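PDB 1JAD: phospholipase C beta, which belongs to the phospholipase C beta family and is modelled here as its C-terminal region, an elongated, mostly helical domain in an assembly of two copies. Local coordinates for residues P16-L21 and I122-A127; Q57-L62 and V77-R82; E86-G91 and K228-E233. All coordinates share one frame; numbering follows the deposited sequence.

Contact 1 (P16-L21 and I122-A127); sequences PQTASL and IAELKA
Thr18 and Glu124 carry this contact through a single hydrogen bond. The hydroxyl OG1 of Thr18 donates to OE1 of Glu124 over a short 2.5 Å, reaching the carboxylate from the syn side and 26° out of its plane. The two side chains cross at about a right angle. Thr18 turns OG1 to lie beside its own backbone N (chi1 -72°), while Glu124 runs extended beyond CG and delivers its carboxylate from helix 75-155 to the loop ahead of helix 21-24.

The other carboxylate oxygen makes no hydrogen bond across the contact. Glu124 OE2 rests against the loop backbone, 3.1 Å from CA of Thr18, and lies equally near the carbonyl O of Gln17 at 3.1 Å. That second approach sets two acceptors side by side.

The remaining touch is van der Waals: the methyl CG2 of Thr18 lies 3.6 Å from OE2 of Glu124. Around the pair the loop is held by helix 161-245 as well, where Pro16 packs on Tyr193 and Leu197, and Thr18 touches Gln201.

With one hydrogen bond and little surface buried, this contact probably owes most to the hydroxyl-carboxylate pair. The neighbouring carbonyl of Gln17 would probably make negative charge on Glu124 somewhat less comfortable, whereas the hydrogen bond from Thr18 would be expected to offset part of that.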
# COMPACT_ATOMS: atom_id res chain seq x y z
N PRO A 16 17.09 -7.77 -0.29
CA PRO A 16 15.97 -6.88 0.04
C PRO A 16 16.33 -5.43 0.34
O PRO A 16 17.08 -5.15 1.28
CB PRO A 16 15.34 -7.58 1.24
CG PRO A 16 15.52 -9.03 0.86
CD PRO A 16 17.00 -8.99 0.53
N GLN A 17 15.78 -4.51 -0.44
CA GLN A 17 16.04 -3.09 -0.23
C GLN A 17 15.03 -2.19 -0.94
O GLN A 17 14.77 -2.35 -2.12
CB GLN A 17 17.44 -2.70 -0.71
CG GLN A 17 17.64 -2.82 -2.20
CD GLN A 17 18.78 -1.95 -2.70
OE1 GLN A 17 18.73 -0.72 -2.61
NE2 GLN A 17 19.83 -2.58 -3.21
N THR A 18 14.47 -1.24 -0.20
CA THR A 18 13.51 -0.28 -0.74
C THR A 18 13.96 1.12 -0.39
O THR A 18 14.52 1.35 0.69
CB THR A 18 12.07 -0.47 -0.17
OG1 THR A 18 11.49 -1.66 -0.70
CG2 THR A 18 11.18 0.72 -0.53
N ALA A 19 13.73 2.06 -1.30
CA ALA A 19 14.11 3.45 -1.08
C ALA A 19 13.66 3.87 0.31
O ALA A 19 12.63 3.40 0.80
CB ALA A 19 13.47 4.35 -2.14
N SER A 20 14.44 4.73 0.94
CA SER A 20 14.10 5.22 2.27
C SER A 20 13.21 6.44 2.14
O SER A 20 13.00 6.97 1.05
CB SER A 20 15.37 5.57 3.05
OG SER A 20 16.16 6.50 2.33
N LEU A 21 12.67 6.90 3.27
CA LEU A 21 11.79 8.06 3.26
C LEU A 21 12.62 9.23 2.75
O LEU A 21 12.09 10.17 2.17
CB LEU A 21 11.29 8.38 4.68
CG LEU A 21 9.91 9.03 4.82
CD1 LEU A 21 9.85 9.72 6.16
CD2 LEU A 21 9.67 10.05 3.73
N ILE A 122 6.86 -2.32 -6.24
CA ILE A 122 6.33 -3.30 -7.17
C ILE A 122 7.47 -3.79 -8.05
O ILE A 122 7.59 -4.98 -8.33
CB ILE A 122 5.21 -2.71 -8.05
CG1 ILE A 122 3.93 -2.55 -7.23
CG2 ILE A 122 4.96 -3.62 -9.26
CD1 ILE A 122 3.35 -3.87 -6.72
N ALA A 123 8.32 -2.85 -8.48
CA ALA A 123 9.44 -3.18 -9.34
C ALA A 123 10.43 -4.07 -8.60
O ALA A 123 11.05 -4.94 -9.20
CB ALA A 123 10.12 -1.92 -9.81
N GLU A 124 10.60 -3.84 -7.30
CA GLU A 124 11.52 -4.64 -6.51
C GLU A 124 10.99 -6.06 -6.46
O GLU A 124 11.70 -6.99 -6.84
CB GLU A 124 11.62 -4.06 -5.10
CG GLU A 124 11.94 -2.59 -5.12
CD GLU A 124 11.71 -1.91 -3.80
OE1 GLU A 124 10.82 -2.37 -3.05
OE2 GLU A 124 12.39 -0.89 -3.54
N LEU A 125 9.75 -6.22 -6.03
CA LEU A 125 9.13 -7.53 -5.95
C LEU A 125 9.20 -8.22 -7.29
O LEU A 125 9.35 -9.43 -7.37
CB LEU A 125 7.66 -7.43 -5.53
CG LEU A 125 7.30 -6.94 -4.13
CD1 LEU A 125 5.79 -6.87 -4.01
CD2 LEU A 125 7.87 -7.88 -3.07
N LYS A 126 9.10 -7.44 -8.36
CA LYS A 126 9.14 -8.03 -9.69
C LYS A 126 10.55 -8.48 -10.00
O LYS A 126 10.76 -9.56 -10.57
CB LYS A 126 8.65 -7.01 -10.71
CG LYS A 126 8.48 -7.56 -12.11
CD LYS A 126 7.86 -6.51 -13.02
CE LYS A 126 7.70 -7.05 -14.44
NZ LYS A 126 9.03 -7.38 -15.03
N ALA A 127 11.53 -7.68 -9.62
CA ALA A 127 12.92 -8.03 -9.89
C ALA A 127 13.33 -9.30 -9.13
O ALA A 127 14.03 -10.15 -9.67
CB ALA A 127 13.84 -6.87 -9.52

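Contact 2 (Q57-L62 and V77-R82)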
# COMPACT_ATOMS: atom_id res chain seq x y z
N GLN A 57 -11.15 48.99 7.05
CA GLN A 57 -11.70 50.00 6.15
C GLN A 57 -13.17 50.23 6.52
O GLN A 57 -13.62 51.36 6.61
CB GLN A 57 -11.60 49.53 4.69
CG GLN A 57 -12.35 50.39 3.67
CD GLN A 57 -11.94 51.87 3.69
OE1 GLN A 57 -12.18 52.58 4.67
NE2 GLN A 57 -11.33 52.32 2.60
N LYS A 58 -13.89 49.13 6.74
CA LYS A 58 -15.30 49.18 7.10
C LYS A 58 -15.50 50.03 8.36
O LYS A 58 -16.47 50.79 8.45
CB LYS A 58 -15.82 47.77 7.33
CG LYS A 58 -17.25 47.69 7.84
CD LYS A 58 -17.60 46.26 8.21
CE LYS A 58 -18.95 46.18 8.89
NZ LYS A 58 -19.25 44.79 9.39
N TYR A 59 -14.60 49.89 9.33
CA TYR A 59 -14.71 50.67 10.55
C TYR A 59 -14.15 52.07 10.44
O TYR A 59 -14.10 52.81 11.42
CB TYR A 59 -14.06 49.94 11.73
CG TYR A 59 -14.96 48.89 12.31
CD1 TYR A 59 -15.31 47.76 11.57
CD2 TYR A 59 -15.52 49.06 13.57
CE1 TYR A 59 -16.21 46.82 12.08
CE2 TYR A 59 -16.42 48.13 14.09
CZ TYR A 59 -16.77 47.02 13.34
OH TYR A 59 -17.69 46.12 13.84
N SER A 60 -13.71 52.43 9.23
CA SER A 60 -13.19 53.77 8.98
C SER A 60 -14.46 54.59 8.78
O SER A 60 -14.64 55.65 9.38
CB SER A 60 -12.38 53.80 7.69
OG SER A 60 -11.47 52.72 7.62
N VAL A 61 -15.33 54.05 7.93
CA VAL A 61 -16.60 54.67 7.61
C VAL A 61 -17.47 54.76 8.86
O VAL A 61 -17.92 55.85 9.23
CB VAL A 61 -17.35 53.83 6.53
CG1 VAL A 61 -18.67 54.48 6.18
CG2 VAL A 61 -16.48 53.70 5.29
N LEU A 62 -17.70 53.62 9.51
CA LEU A 62 -18.53 53.57 10.71
C LEU A 62 -18.08 54.56 11.78
O LEU A 62 -18.90 55.30 12.33
CB LEU A 62 -18.53 52.15 11.27
CG LEU A 62 -19.05 51.07 10.31
CD1 LEU A 62 -19.04 49.71 10.98
CD2 LEU A 62 -20.46 51.43 9.87
N VAL A 77 -17.35 53.42 21.60
CA VAL A 77 -16.99 52.20 22.30
C VAL A 77 -17.83 51.07 21.72
O VAL A 77 -17.35 49.97 21.51
CB VAL A 77 -17.28 52.33 23.81
CG1 VAL A 77 -16.91 51.04 24.52
CG2 VAL A 77 -16.50 53.49 24.39
N GLU A 78 -19.10 51.38 21.47
CA GLU A 78 -20.05 50.42 20.91
C GLU A 78 -19.43 49.76 19.68
O GLU A 78 -19.65 48.58 19.41
CB GLU A 78 -21.32 51.16 20.49
CG GLU A 78 -21.97 52.00 21.59
CD GLU A 78 -22.84 51.19 22.54
OE1 GLU A 78 -22.35 50.17 23.07
OE2 GLU A 78 -24.00 51.60 22.75
N LEU A 79 -18.65 50.54 18.94
CA LEU A 79 -17.99 50.06 17.73
C LEU A 79 -16.61 49.50 18.02
O LEU A 79 -16.19 48.52 17.40
CB LEU A 79 -17.87 51.19 16.71
CG LEU A 79 -19.13 51.78 16.09
CD1 LEU A 79 -18.77 53.02 15.29
CD2 LEU A 79 -19.80 50.74 15.21
N LYS A 80 -15.90 50.13 18.94
CA LYS A 80 -14.56 49.69 19.30
C LYS A 80 -14.58 48.22 19.70
O LYS A 80 -13.81 47.42 19.18
CB LYS A 80 -14.02 50.55 20.44
CG LYS A 80 -12.61 50.21 20.88
CD LYS A 80 -12.15 51.19 21.95
CE LYS A 80 -10.78 50.85 22.50
NZ LYS A 80 -10.78 49.53 23.19
N GLU A 81 -15.45 47.88 20.64
CA GLU A 81 -15.55 46.50 21.09
C GLU A 81 -16.04 45.59 19.96
O GLU A 81 -15.57 44.45 19.81
CB GLU A 81 -16.51 46.40 22.28
CG GLU A 81 -16.17 47.29 23.46
CD GLU A 81 -17.04 47.00 24.67
OE1 GLU A 81 -18.28 46.97 24.52
OE2 GLU A 81 -16.49 46.80 25.78
N ARG A 82 -16.99 46.09 19.18
CA ARG A 82 -17.56 45.35 18.07
C ARG A 82 -16.49 45.01 17.05
O ARG A 82 -16.52 43.96 16.41
CB ARG A 82 -18.66 46.19 17.42
CG ARG A 82 -19.47 45.49 16.35
CD ARG A 82 -20.58 46.41 15.90
NE ARG A 82 -21.33 46.90 17.06
CZ ARG A 82 -22.29 47.81 17.01
NH1 ARG A 82 -22.64 48.35 15.85
NH2 ARG A 82 -22.90 48.19 18.13
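Tyr59 turns the edge of its ring to Leu79: the carbonyl O of Leu79 lies near the ring plane, 3.3 Å from CE2 of Tyr59. One face of the same ring is covered from within its own helix by Leu62, whose CD1 stands over the centre, 4.1 Å above the plane. The other flat group, the guanidinium of Arg82, is turned 78° from the ring and does not stack on it.

These groups sit in an antiparallel helical hairpin, where helix 28-64 is joined through a loop to helix 75-155. The two short segments run at 174° to each other with their axes 11.1 Å apart, a fairly wide spacing that a ring and leucine side chains span.

At the far end of the ring, Tyr59 OH meets the aliphatic part of Arg82 and comes 3.1 Å from its CG. Arg82 sends CG anti to its backbone N (chi1 -173°), which lays the carbon chain across the hydroxyl end of the tyrosine. The polar partner of this hydroxyl lies one turn further along the second helix: Tyr59 OH is hydrogen-bonded to Glu86 OE2. The other oxygen of that carboxylate has Lys58 NZ as a long, weak ionic partner, so Glu86 faces both residues, with the tyrosine bond the firmer of the two.

No hydrogen bond joins the two segments directly, and the rest is van der Waals contact, of side chains with each other and with backbone carbonyls. CE2 of Tyr59 is 4.3 Å from CB of Leu79. Beyond it, the CD1 methyl of Leu79 lies 4.1 Å from CB of Leu62 and 3.7 Å from the carbonyl O of Leu62.

Contact 3 (E86-G91 and K228-E233)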
# COMPACT_ATOMS: atom_id res chain seq x y z
N GLU A 86 -14.97 41.20 15.78
CA GLU A 86 -14.97 40.77 14.39
C GLU A 86 -13.55 40.40 13.97
O GLU A 86 -13.36 39.61 13.04
CB GLU A 86 -15.52 41.86 13.48
CG GLU A 86 -17.03 41.96 13.50
CD GLU A 86 -17.56 42.97 12.51
OE1 GLU A 86 -17.19 42.89 11.31
OE2 GLU A 86 -18.36 43.85 12.92
N LEU A 87 -12.57 40.98 14.64
CA LEU A 87 -11.18 40.65 14.36
C LEU A 87 -10.91 39.31 15.03
O LEU A 87 -10.29 38.43 14.44
CB LEU A 87 -10.23 41.72 14.90
CG LEU A 87 -10.21 43.04 14.12
CD1 LEU A 87 -9.31 44.03 14.85
CD2 LEU A 87 -9.72 42.80 12.69
N ILE A 88 -11.38 39.14 16.26
CA ILE A 88 -11.20 37.88 16.96
C ILE A 88 -11.78 36.76 16.10
O ILE A 88 -11.09 35.79 15.78
CB ILE A 88 -11.92 37.87 18.32
CG1 ILE A 88 -11.24 38.83 19.29
CG2 ILE A 88 -11.93 36.46 18.90
CD1 ILE A 88 -9.86 38.40 19.71
N HIS A 89 -13.05 36.90 15.71
CA HIS A 89 -13.68 35.89 14.88
C HIS A 89 -12.91 35.67 13.60
O HIS A 89 -12.74 34.53 13.15
CB HIS A 89 -15.13 36.26 14.57
CG HIS A 89 -16.05 36.05 15.74
ND1 HIS A 89 -17.42 36.23 15.65
CD2 HIS A 89 -15.80 35.65 17.01
CE1 HIS A 89 -17.97 35.96 16.82
NE2 HIS A 89 -17.01 35.61 17.66
N LEU A 90 -12.43 36.75 12.99
CA LEU A 90 -11.65 36.61 11.77
C LEU A 90 -10.39 35.79 12.06
O LEU A 90 -9.96 34.99 11.23
CB LEU A 90 -11.22 37.98 11.23
CG LEU A 90 -10.29 37.85 10.02
CD1 LEU A 90 -11.02 37.11 8.92
CD2 LEU A 90 -9.83 39.21 9.55
N GLY A 91 -9.81 36.00 13.23
CA GLY A 91 -8.62 35.26 13.60
C GLY A 91 -8.94 33.79 13.76
O GLY A 91 -8.20 32.92 13.28
N LYS A 228 -4.31 31.37 21.50
CA LYS A 228 -4.04 31.81 22.86
C LYS A 228 -3.52 33.25 22.93
O LYS A 228 -3.70 33.94 23.93
CB LYS A 228 -3.07 30.82 23.53
CG LYS A 228 -3.68 29.41 23.64
CD LYS A 228 -2.64 28.30 23.87
CE LYS A 228 -1.92 28.42 25.20
NZ LYS A 228 -0.94 27.32 25.36
N THR A 229 -2.87 33.70 21.87
CA THR A 229 -2.35 35.06 21.83
C THR A 229 -3.28 35.98 21.06
O THR A 229 -3.20 37.19 21.18
CB THR A 229 -0.96 35.12 21.16
OG1 THR A 229 -1.04 34.54 19.85
CG2 THR A 229 0.07 34.39 22.01
N LEU A 230 -4.16 35.38 20.25
CA LEU A 230 -5.11 36.12 19.43
C LEU A 230 -5.79 37.30 20.12
O LEU A 230 -5.81 38.40 19.57
CB LEU A 230 -6.20 35.16 18.90
CG LEU A 230 -7.36 35.74 18.08
CD1 LEU A 230 -6.84 36.39 16.80
CD2 LEU A 230 -8.33 34.62 17.75
N THR A 231 -6.35 37.08 21.31
CA THR A 231 -7.04 38.15 22.04
C THR A 231 -6.22 39.42 22.24
O THR A 231 -6.76 40.52 22.18
CB THR A 231 -7.51 37.65 23.42
OG1 THR A 231 -8.45 36.58 23.26
CG2 THR A 231 -8.17 38.78 24.19
N VAL A 232 -4.92 39.27 22.49
CA VAL A 232 -4.03 40.41 22.70
C VAL A 232 -3.55 41.04 21.39
O VAL A 232 -3.55 42.26 21.25
CB VAL A 232 -2.79 40.01 23.54
CG1 VAL A 232 -1.78 41.14 23.57
CG2 VAL A 232 -3.21 39.66 24.95
N GLU A 233 -3.16 40.21 20.43
CA GLU A 233 -2.68 40.72 19.15
C GLU A 233 -3.72 41.60 18.44
O GLU A 233 -3.39 42.34 17.52
CB GLU A 233 -2.29 39.56 18.22
CG GLU A 233 -1.10 38.73 18.70
CD GLU A 233 -0.78 37.59 17.76
OE1 GLU A 233 -0.48 37.86 16.58
OE2 GLU A 233 -0.83 36.42 18.19
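Ile88 and Leu230 meet in an apolar helix-helix contact between the two longest helices of the chain, 75-155 and 161-245. The segments run roughly antiparallel, with an angle of 148° between their directions, and their axes approach to 9.6 Å. Nothing polar is exchanged between them.

Leu230 does most of the reaching. Its CG stands anti to the backbone N (chi1 176°), which sends the two methyls across to the opposite helix, where they touch backbone more than side chain. CD2 of Leu230 lies 3.6 Å from the carbonyl O of Ile88. The other methyl settles on a glycine: CD1 of Leu230 is 3.8 Å from CA of Gly91, which has no side chain to hold it off.

In return Ile88 lends the end of its side chain. The side chain does not start out toward the partner helix, yet CG1 sits beside the backbone N, and a further turn about chi2 (-68°) carries CD1 over to the other helix. There CD1 of Ile88 sits 3.7 Å from CA of Thr231 and 4.0 Å from CG of Leu230, lying alongside the leucine.

Leu87, next to Ile88, packs on Val234, Met237 and Val238, continuing the join to helix 161-245. Thr231 touches Ile176 of the second subunit, so the contact lies close to the subunit interface.

The chemistry across the contact is that of methyls on backbone and on one another: close fit and exclusion of water probably hold it, and no hydrogen bond between the two segments fixes the register.

From the N terminus, the loop 16-21 is the first partner to appear, and contact 1 closes only when the chain reaches 122-127 on helix 75-155. Inside that long loop lies contact 2, which closes the short connection between helices 28-64 and 75-155. Contact 3 opens just after it at 86-91 and closes at 228-233 on helix 161-245, so it follows contact 2 in series and crosses contact 1. All three use helix 75-155, tying it in turn to the N-terminal loop, helix 28-64 and helix 161-245. Contacts 2 and 3 touch, with centres about 16 Å apart, whereas the centre of contact 1 lies about 62 Å from that of contact 2 and about 50 Å from that of contact 3.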